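Hydrazine synthase gamma subunit (PDB 5C2V) reduces nitric oxide to hydroxylamine, the first half-reaction of hydrazine synthesis in anammox bacteria, as a diheme c-type subunit of the hydrazine synthase complex. Local coordinates at residues E22-V26 with P27-F31; M142-E145 with A146-Y150. All coordinates share one frame; numbering follows the deposited sequence.

Contact 1: residues E22-V26 with P27-F31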
loop_
_atom_site.group_PDB
_atom_site.type_symbol
_atom_site.label_atom_id
_atom_site.label_comp_id
_atom_site.label_asym_id
_atom_site.label_seq_id
_atom_site.Cartn_x
_atom_site.Cartn_y
_atom_site.Cartn_z
ATOM N N GLU C 22 22.710 40.365 22.497
ATOM C CA GLU C 22 21.433 40.014 23.110
ATOM C C GLU C 22 20.261 40.716 22.428
ATOM O O GLU C 22 20.161 41.942 22.462
ATOM C CB GLU C 22 21.445 40.354 24.603
ATOM C CG GLU C 22 20.147 40.031 25.329
ATOM C CD GLU C 22 19.870 38.542 25.403
ATOM O OE1 GLU C 22 18.875 38.088 24.800
ATOM O OE2 GLU C 22 20.646 37.823 26.068
ATOM N N PRO C 23 19.373 39.931 21.800
ATOM C CA PRO C 23 18.168 40.423 21.124
ATOM C C PRO C 23 17.224 41.160 22.066
ATOM O O PRO C 23 17.046 40.750 23.212
ATOM C CB PRO C 23 17.510 39.142 20.598
ATOM C CG PRO C 23 18.618 38.161 20.495
ATOM C CD PRO C 23 19.541 38.480 21.630
ATOM N N LEU C 24 16.626 42.239 21.574
ATOM C CA LEU C 24 15.662 43.008 22.347
ATOM C C LEU C 24 14.333 42.276 22.474
ATOM O O LEU C 24 13.942 41.524 21.584
ATOM C CB LEU C 24 15.430 44.375 21.697
ATOM C CG LEU C 24 16.559 45.400 21.766
ATOM C CD1 LEU C 24 16.325 46.509 20.754
ATOM C CD2 LEU C 24 16.656 45.967 23.170
ATOM N N THR C 25 13.648 42.484 23.592
ATOM C CA THR C 25 12.256 42.069 23.708
ATOM C C THR C 25 11.384 43.116 23.024
ATOM O O THR C 25 11.799 44.264 22.867
ATOM C CB THR C 25 11.818 41.898 25.173
ATOM O OG1 THR C 25 11.672 43.184 25.787
ATOM C CG2 THR C 25 12.839 41.076 25.945
ATOM N N VAL C 26 10.190 42.719 22.597
ATOM C CA VAL C 26 9.244 43.661 22.003
ATOM C C VAL C 26 8.891 44.825 22.949
ATOM O O VAL C 26 8.815 45.973 22.501
ATOM C CB VAL C 26 7.946 42.950 21.552
ATOM C CG1 VAL C 26 6.969 43.946 20.945
ATOM C CG2 VAL C 26 8.268 41.850 20.556
ATOM N N PRO C 27 8.677 44.549 24.255
ATOM C CA PRO C 27 8.495 45.700 25.148
ATOM C C PRO C 27 9.708 46.629 25.183
ATOM O O PRO C 27 9.539 47.840 25.318
ATOM C CB PRO C 27 8.276 45.050 26.516
ATOM C CG PRO C 27 7.691 43.728 26.204
ATOM C CD PRO C 27 8.379 43.280 24.949
ATOM N N GLU C 28 10.908 46.068 25.064
ATOM C CA GLU C 28 12.125 46.874 25.013
ATOM C C GLU C 28 12.169 47.721 23.745
ATOM O O GLU C 28 12.698 48.832 23.750
ATOM C CB GLU C 28 13.371 45.989 25.095
ATOM C CG GLU C 28 13.710 45.508 26.496
ATOM C CD GLU C 28 14.942 44.623 26.522
ATOM O OE1 GLU C 28 15.093 43.784 25.609
ATOM O OE2 GLU C 28 15.762 44.769 27.452
ATOM N N VAL C 29 11.616 47.189 22.660
ATOM C CA VAL C 29 11.535 47.926 21.405
ATOM C C VAL C 29 10.552 49.082 21.540
ATOM O O VAL C 29 10.838 50.207 21.128
ATOM C CB VAL C 29 11.109 47.019 20.237
ATOM C CG1 VAL C 29 10.888 47.841 18.974
ATOM C CG2 VAL C 29 12.154 45.939 19.999
ATOM N N HIS C 30 9.393 48.800 22.128
ATOM C CA HIS C 30 8.402 49.835 22.397
ATOM C C HIS C 30 8.925 50.827 23.428
ATOM O O HIS C 30 8.460 51.965 23.501
ATOM C CB HIS C 30 7.088 49.218 22.883
ATOM C CG HIS C 30 6.330 48.489 21.819
ATOM N ND1 HIS C 30 5.199 47.747 22.087
ATOM C CD2 HIS C 30 6.538 48.390 20.484
ATOM C CE1 HIS C 30 4.745 47.222 20.964
ATOM N NE2 HIS C 30 5.536 47.596 19.976
ATOM N N PHE C 31 9.898 50.389 24.222
ATOM C CA PHE C 31 10.479 51.233 25.258
ATOM C C PHE C 31 11.308 52.366 24.663
ATOM O O PHE C 31 11.575 53.360 25.336
ATOM C CB PHE C 31 11.338 50.406 26.216
ATOM C CG PHE C 31 11.893 51.195 27.369
ATOM C CD1 PHE C 31 11.078 51.568 28.425
ATOM C CD2 PHE C 31 13.227 51.568 27.395
ATOM C CE1 PHE C 31 11.583 52.297 29.487
ATOM C CE2 PHE C 31 13.739 52.296 28.454
ATOM C CZ PHE C 31 12.916 52.661 29.501
HETATM O O HOH W 1 16.756 41.903 25.585
#
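Glu-28 OE1 is gripped from two directions: Thr-25 N donates to it over 2.8 Å in an almost straight bond (172°), through the anti lone pair, and a water molecule that also donates to Pro-23 O reaches it as well. The carboxylate thus turns back from the helix onto the loop that leads into it. With CG beside the backbone N (chi1 -79°) and the chain extended beyond, the Glu-28 side chain runs back past Thr-25 and crosses Leu-24 at a slant, Leu-24 CD2 lying 3.6 Å from Glu-28 OE1. In return, Thr-25 OG1 sits between its own backbone N and carbonyl carbon (chi1 73°), where it accepts from Glu-28 N at 3.1 Å. Two reciprocal bonds therefore satisfy polar groups that have no preceding helical turn to pair with. The first two i to i+4 bonds of the helix follow, Val-29 N bonding to Thr-25 O and His-30 N to Val-26 O, each at 2.9 Å. Leu-24 CB rests on Val-29 CG2 (4.0 Å). Separately, Val-26 CG1 lies over a face of the His-30 ring, a CH-pi contact 4.2 Å from the centroid. The other carboxylate oxygen, Glu-28 OE2, forms a salt bridge with Arg-142 of the alpha subunit. With Thr-25 as N-cap, this is a classic capping box starting helix 26-30.

Contact 2: residues M142-E145 with A146-Y150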
loop_
_atom_site.group_PDB
_atom_site.type_symbol
_atom_site.label_atom_id
_atom_site.label_comp_id
_atom_site.label_asym_id
_atom_site.label_seq_id
_atom_site.Cartn_x
_atom_site.Cartn_y
_atom_site.Cartn_z
ATOM N N MET C 142 22.300 47.513 19.666
ATOM C CA MET C 142 23.335 48.103 18.826
ATOM C C MET C 142 22.973 48.044 17.344
ATOM O O MET C 142 23.068 49.046 16.635
ATOM C CB MET C 142 24.672 47.400 19.063
ATOM C CG MET C 142 25.883 48.196 18.608
ATOM S SD MET C 142 26.075 49.728 19.540
ATOM C CE MET C 142 27.577 50.382 18.816
ATOM N N ARG C 143 22.561 46.867 16.881
ATOM C CA ARG C 143 22.217 46.680 15.475
ATOM C C ARG C 143 20.995 47.506 15.084
ATOM O O ARG C 143 20.929 48.048 13.977
ATOM C CB ARG C 143 21.980 45.196 15.174
ATOM C CG ARG C 143 23.267 44.388 15.076
ATOM C CD ARG C 143 23.033 42.965 14.583
ATOM N NE ARG C 143 22.680 42.048 15.663
ATOM C CZ ARG C 143 21.497 41.460 15.792
ATOM N NH1 ARG C 143 20.540 41.684 14.900
ATOM N NH2 ARG C 143 21.271 40.639 16.810
ATOM N N LEU C 144 20.034 47.610 15.995
ATOM C CA LEU C 144 18.857 48.436 15.758
ATOM C C LEU C 144 19.254 49.902 15.628
ATOM O O LEU C 144 18.851 50.577 14.680
ATOM C CB LEU C 144 17.832 48.264 16.880
ATOM C CG LEU C 144 16.553 49.094 16.727
ATOM C CD1 LEU C 144 15.915 48.855 15.366
ATOM C CD2 LEU C 144 15.568 48.786 17.845
ATOM N N GLU C 145 20.053 50.383 16.577
ATOM C CA GLU C 145 20.514 51.769 16.552
ATOM C C GLU C 145 21.284 52.072 15.270
ATOM O O GLU C 145 21.114 53.133 14.673
ATOM C CB GLU C 145 21.387 52.074 17.771
ATOM C CG GLU C 145 21.846 53.523 17.843
ATOM C CD GLU C 145 22.749 53.797 19.028
ATOM O OE1 GLU C 145 23.035 52.854 19.794
ATOM O OE2 GLU C 145 23.172 54.962 19.194
ATOM N N ALA C 146 22.124 51.130 14.850
ATOM C CA ALA C 146 22.892 51.277 13.618
ATOM C C ALA C 146 21.970 51.361 12.406
ATOM O O ALA C 146 22.172 52.188 11.511
ATOM C CB ALA C 146 23.870 50.123 13.461
ATOM N N LEU C 147 20.956 50.501 12.388
ATOM C CA LEU C 147 19.966 50.496 11.315
ATOM C C LEU C 147 19.264 51.848 11.215
ATOM O O LEU C 147 19.151 52.432 10.129
ATOM C CB LEU C 147 18.948 49.377 11.543
ATOM C CG LEU C 147 17.895 49.136 10.462
ATOM C CD1 LEU C 147 18.548 48.993 9.099
ATOM C CD2 LEU C 147 17.082 47.896 10.799
ATOM N N ILE C 148 18.808 52.348 12.360
ATOM C CA ILE C 148 18.145 53.646 12.420
ATOM C C ILE C 148 19.084 54.760 11.966
ATOM O O ILE C 148 18.661 55.702 11.295
ATOM C CB ILE C 148 17.633 53.949 13.839
ATOM C CG1 ILE C 148 16.716 52.822 14.316
ATOM C CG2 ILE C 148 16.899 55.281 13.878
ATOM C CD1 ILE C 148 15.586 52.516 13.361
ATOM N N CYS C 149 20.360 54.642 12.321
ATOM C CA CYS C 149 21.364 55.598 11.871
ATOM C C CYS C 149 21.484 55.585 10.351
ATOM O O CYS C 149 21.642 56.634 9.726
ATOM C CB CYS C 149 22.724 55.306 12.509
ATOM S SG CYS C 149 22.834 55.711 14.269
ATOM N N TYR C 150 21.405 54.395 9.760
ATOM C CA TYR C 150 21.446 54.274 8.306
ATOM C C TYR C 150 20.227 54.923 7.664
ATOM O O TYR C 150 20.337 55.589 6.634
ATOM C CB TYR C 150 21.535 52.809 7.875
ATOM C CG TYR C 150 21.279 52.612 6.396
ATOM C CD1 TYR C 150 22.265 52.890 5.458
ATOM C CD2 TYR C 150 20.048 52.159 5.936
ATOM C CE1 TYR C 150 22.035 52.722 4.106
ATOM C CE2 TYR C 150 19.808 51.987 4.586
ATOM C CZ TYR C 150 20.805 52.269 3.675
ATOM O OH TYR C 150 20.571 52.098 2.329
#
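Met-142 opens the series, its carbonyl oxygen accepting from Ala-146 N at 2.9 Å, and Ala-146 CB packs against the same oxygen. The Met-142 side chain packs on Glu-21 and Leu-42. Arg-143 likewise bonds through its backbone: Leu-147 N reaches its O, the donor tilted 29° from the carbonyl plane. The guanidinium leaves the helix altogether and is held by Gly-19 O, Arg-20 O and Gln-49 OE1, so its three nitrogens each have an acceptor of the same chain. Leu-144 O receives Ile-148 N at 2.9 Å with a straight N-H (168°), close to the direction of the C=O bond. This pair also meets through side chains lying side by side and pointing the same way, Leu-144 CD1 being 4.2 Å from Ile-148 CG1. Next, Glu-145 O accepts from Cys-149 N, again at 2.9 Å. The chi1 of -72° places Cys-149 SG beside its own backbone N, on the Glu-145 side, whereas the Glu-145 chain stretches outward with its CG 4.3 Å from Cys-149 SG. Leu-147, on another side of the helix, touches the heme c and packs on Phe-50 and Cys-126, the latter a covalent attachment residue of that heme. Four consecutive i to i+4 bonds thus bind the backbone, and side chains add little polar bonding of their own within the turn: here the helix holds itself together by its main chain, while Arg-143 and Leu-147 spend their side chains on tertiary and heme contacts.

Contact 1 precedes contact 2 along the chain, yet their centres lie only about 14 Å apart. One marks the beginning of the short helix 26-30, the other the body of helix 141-152, and they meet directly where Leu-24 CD1 packs on Leu-144 CD2 at 3.8 Å. Backbone hydrogen bonding between Leu-24 and Phe-139, just ahead of the second helix, ties the two regions further. Both lie near heme 1, which appears to be in the active site: 142-150 touches that heme through Leu-147, whereas 22-31 stands further off and faces the alpha subunit. Together they connect the heme surroundings with a subunit interface.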